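Local coordinates for protein response regulator (Xanthomonas campestris pv. campestris, PDB 3QYY) that probably acts, through its GGDEF domain, as a diguanylate cyclase, and binds cyclic di-GMP and magnesium at the active site, at residues 47-52 against 90-95. Residues are numbered along the deposited sequence; the frame is centred on the assembly and turned at random.
Sequences VLDMDN and GGDEFL. With MG (magnesium ion), chain I; C2E (9,9'-[(2R,3R,3aS,5S,7aR,9R,10R,10aS,12S,14aR)-3,5,10,12-tetrahydroxy-5,12-dioxidooctahydro-2H,7H-difuro[3,2-d:3',2'-j][1,3,7,9,2,8]tetraoxadiphosphacyclododecine-2,9-diyl]bis(2-amino-1,9-dihydro-6H-purin-6-one)), chain C.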
loop_
_atom_site.group_PDB
_atom_site.type_symbol
_atom_site.label_atom_id
_atom_site.label_comp_id
_atom_site.label_asym_id
_atom_site.label_seq_id
_atom_site.Cartn_x
_atom_site.Cartn_y
_atom_site.Cartn_z
ATOM N N VAL B 47 -7.265 -4.706 -11.484
ATOM C CA VAL B 47 -6.303 -4.259 -10.480
ATOM C C VAL B 47 -6.822 -4.871 -9.188
ATOM O O VAL B 47 -7.979 -4.647 -8.816
ATOM C CB VAL B 47 -6.263 -2.718 -10.345
ATOM C CG1 VAL B 47 -5.486 -2.322 -9.074
ATOM C CG2 VAL B 47 -5.589 -2.109 -11.566
ATOM N N LEU B 48 -5.979 -5.654 -8.516
ATOM C CA LEU B 48 -6.371 -6.315 -7.276
ATOM C C LEU B 48 -5.488 -5.924 -6.094
ATOM O O LEU B 48 -4.282 -5.744 -6.240
ATOM C CB LEU B 48 -6.293 -7.836 -7.445
ATOM C CG LEU B 48 -6.770 -8.457 -8.762
ATOM C CD1 LEU B 48 -6.665 -9.971 -8.656
ATOM C CD2 LEU B 48 -8.192 -8.053 -9.057
ATOM N N ASP B 49 -6.099 -5.807 -4.921
ATOM C CA ASP B 49 -5.364 -5.471 -3.704
ATOM C C ASP B 49 -5.927 -6.338 -2.584
ATOM O O ASP B 49 -7.136 -6.349 -2.347
ATOM C CB ASP B 49 -5.543 -3.989 -3.352
ATOM C CG ASP B 49 -4.714 -3.571 -2.149
ATOM O OD1 ASP B 49 -5.223 -2.787 -1.318
ATOM O OD2 ASP B 49 -3.549 -4.014 -2.043
ATOM N N MET B 50 -5.056 -7.080 -1.904
ATOM C CA MET B 50 -5.500 -7.941 -0.818
ATOM C C MET B 50 -5.999 -7.116 0.365
ATOM O O MET B 50 -5.533 -5.997 0.600
ATOM C CB MET B 50 -4.367 -8.870 -0.368
ATOM C CG MET B 50 -3.971 -9.907 -1.409
ATOM S SD MET B 50 -2.973 -11.226 -0.703
ATOM C CE MET B 50 -4.248 -12.208 0.112
ATOM N N ASP B 51 -6.947 -7.686 1.104
ATOM C CA ASP B 51 -7.552 -7.029 2.266
ATOM C C ASP B 51 -7.056 -7.579 3.605
ATOM O O ASP B 51 -7.023 -6.853 4.599
ATOM C CB ASP B 51 -9.076 -7.227 2.266
ATOM C CG ASP B 51 -9.773 -6.559 1.098
ATOM O OD1 ASP B 51 -10.951 -6.913 0.856
ATOM O OD2 ASP B 51 -9.171 -5.684 0.439
ATOM N N ASN B 52 -6.667 -8.851 3.633
ATOM C CA ASN B 52 -6.287 -9.483 4.901
ATOM C C ASN B 52 -4.964 -10.232 4.999
ATOM O O ASN B 52 -4.870 -11.211 5.741
ATOM C CB ASN B 52 -7.404 -10.445 5.303
ATOM C CG ASN B 52 -7.501 -11.639 4.364
ATOM O OD1 ASN B 52 -7.170 -11.542 3.177
ATOM N ND2 ASN B 52 -7.964 -12.772 4.888
ATOM N N GLY B 90 3.401 -4.763 -6.820
ATOM C CA GLY B 90 4.301 -4.633 -5.690
ATOM C C GLY B 90 3.531 -4.931 -4.415
ATOM O O GLY B 90 2.318 -4.753 -4.381
ATOM N N GLY B 91 4.217 -5.390 -3.372
ATOM C CA GLY B 91 3.531 -5.694 -2.123
ATOM C C GLY B 91 2.453 -6.748 -2.323
ATOM O O GLY B 91 2.732 -7.821 -2.856
ATOM N N ASP B 92 1.226 -6.459 -1.893
ATOM C CA ASP B 92 0.136 -7.415 -2.073
ATOM C C ASP B 92 -0.839 -6.945 -3.157
ATOM O O ASP B 92 -2.019 -7.302 -3.149
ATOM C CB ASP B 92 -0.603 -7.641 -0.749
ATOM C CG ASP B 92 -1.292 -6.391 -0.230
ATOM O OD1 ASP B 92 -1.946 -6.490 0.827
ATOM O OD2 ASP B 92 -1.187 -5.319 -0.863
ATOM N N GLU B 93 -0.327 -6.156 -4.100
ATOM C CA GLU B 93 -1.142 -5.621 -5.190
ATOM C C GLU B 93 -0.775 -6.302 -6.510
ATOM O O GLU B 93 0.405 -6.431 -6.843
ATOM C CB GLU B 93 -0.933 -4.104 -5.290
ATOM C CG GLU B 93 -1.960 -3.385 -6.152
ATOM C CD GLU B 93 -2.113 -1.923 -5.756
ATOM O OE1 GLU B 93 -2.300 -1.656 -4.549
ATOM O OE2 GLU B 93 -2.053 -1.048 -6.644
ATOM N N PHE B 94 -1.790 -6.741 -7.251
ATOM C CA PHE B 94 -1.577 -7.444 -8.517
ATOM C C PHE B 94 -2.440 -6.907 -9.656
ATOM O O PHE B 94 -3.475 -6.282 -9.426
ATOM C CB PHE B 94 -1.909 -8.934 -8.348
ATOM C CG PHE B 94 -1.007 -9.657 -7.391
ATOM C CD1 PHE B 94 0.109 -10.345 -7.856
ATOM C CD2 PHE B 94 -1.256 -9.625 -6.022
ATOM C CE1 PHE B 94 0.970 -10.991 -6.972
ATOM C CE2 PHE B 94 -0.399 -10.266 -5.125
ATOM C CZ PHE B 94 0.717 -10.951 -5.604
ATOM N N LEU B 95 -1.996 -7.165 -10.882
ATOM C CA LEU B 95 -2.737 -6.784 -12.079
ATOM C C LEU B 95 -2.939 -8.061 -12.885
ATOM O O LEU B 95 -2.049 -8.912 -12.944
ATOM C CB LEU B 95 -1.958 -5.796 -12.954
ATOM C CG LEU B 95 -1.467 -4.438 -12.437
ATOM C CD1 LEU B 95 -1.360 -3.495 -13.637
ATOM C CD2 LEU B 95 -2.397 -3.868 -11.400
HETATM MG MG MG I . -2.120 -3.500 -0.669
HETATM P P1 C2E C . 1.780 2.951 -6.821
HETATM O O2P C2E C . 3.207 3.151 -7.253
HETATM O O1P C2E C . 0.807 2.622 -7.916
HETATM O "O5'" C2E C . 1.657 1.782 -5.763
HETATM C "C5'" C2E C . 0.365 1.429 -5.229
HETATM C "C4'" C2E C . 0.601 0.304 -4.227
HETATM O "O4'" C2E C . 1.270 -0.837 -4.734
HETATM C "C3'" C2E C . 1.439 0.771 -3.039
HETATM O "O3'" C2E C . 0.628 1.443 -2.075
HETATM C "C2'" C2E C . 2.043 -0.520 -2.583
HETATM O "O2'" C2E C . 1.157 -1.116 -1.621
HETATM C "C1'" C2E C . 2.190 -1.408 -3.807
HETATM N N9 C2E C . 3.570 -1.314 -4.353
HETATM C C8 C2E C . 3.938 -0.752 -5.524
HETATM N N7 C2E C . 5.268 -0.849 -5.725
HETATM C C5 C2E C . 5.777 -1.490 -4.678
HETATM C C6 C2E C . 7.130 -1.939 -4.258
HETATM O O6 C2E C . 8.128 -1.720 -4.988
HETATM N N1 C2E C . 7.258 -2.594 -3.076
HETATM C C2 C2E C . 6.194 -2.851 -2.268
HETATM N N2 C2E C . 6.391 -3.508 -1.109
HETATM N N3 C2E C . 4.912 -2.460 -2.597
HETATM C C4 C2E C . 4.658 -1.792 -3.767
HETATM P P11 C2E C . 1.400 2.624 -1.300
HETATM O O21 C2E C . 2.643 2.097 -0.661
HETATM O O11 C2E C . 0.404 3.138 -0.320
HETATM O O5A C2E C . 1.771 3.773 -2.315
HETATM C C5A C2E C . 0.711 4.422 -3.017
HETATM C C4A C2E C . 1.270 5.451 -3.952
HETATM O O4A C2E C . 2.158 6.412 -3.319
HETATM C C3A C2E C . 2.075 4.864 -5.110
HETATM O O3A C2E C . 1.237 4.331 -6.155
HETATM C C2A C2E C . 2.880 6.056 -5.528
HETATM O O2A C2E C . 2.118 6.817 -6.479
HETATM C C1A C2E C . 3.149 6.847 -4.258
HETATM N N91 C2E C . 4.537 6.618 -3.796
HETATM C C81 C2E C . 5.005 5.652 -2.967
HETATM N N71 C2E C . 6.342 5.776 -2.784
HETATM C C51 C2E C . 6.747 6.837 -3.503
HETATM C C61 C2E C . 8.029 7.544 -3.773
HETATM O O61 C2E C . 9.101 7.171 -3.265
HETATM N N11 C2E C . 8.011 8.627 -4.599
HETATM C C21 C2E C . 6.861 9.085 -5.185
HETATM N N21 C2E C . 6.914 10.169 -5.998
HETATM N N31 C2E C . 5.656 8.478 -4.974
HETATM C C41 C2E C . 5.549 7.374 -4.160
HETATM O O HOH W 1 -3.121 -1.552 -0.209
HETATM O O HOH W 2 -3.316 -4.341 0.979
HETATM O O HOH W 3 -1.219 -2.584 -2.248
#
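Asp49 and Asp92 each give one carboxylate oxygen to the same magnesium ion. Asp49 OD2 and Asp92 OD2 both lie 2.0 Å from the metal and only 2.9 Å from each other. They do not hydrogen-bond; the shared cation probably offsets their repulsion. The two carboxylate planes are turned 79° apart, nearly perpendicular. Asp49 reaches the ion with CG anti to the backbone N (chi1 -176°). The outer oxygens are held separately. Asp49 OD1 accepts a hydrogen bond from one metal-bound water and forms a salt bridge with Lys156. Asp92 OD1 accepts a hydrogen bond from a second metal-bound water, 2.6 Å away, which also donates to Met50 O.

Glu93 stands beside Asp49 on the same face of the sheet and does not touch the metal. Its OE1 accepts a bond from the third metal-bound water, which is also hydrogen-bonded to the ribose O2' of cyclic di-GMP. The flat end of Glu93 lies against the sugar, OE1 3.5 Å from C4'.

Residues 90-94 are the GGDEF motif, on the hairpin between strands 85-90 and 93-98. Gly90 to Glu93 form a type II' turn, and Gly91 N lies 3.1 Å from guanine N3 of the ligand. Strand 93-98 runs antiparallel to the central strand 44-50. Leu48 and Phe94 are a hydrogen-bonded pair, with Leu48 N to Phe94 O at 2.7 Å. Past them, Met50 N makes a longer bond to Asp92 O.

Farther from the metal, the side chains of Val47 and Leu95 run alongside each other, CG2 of Val47 meeting CD2 of Leu95. Helix 141-157 covers Val47. On the other face, Phe94 packs on helix 62-77, which Met50 also touches.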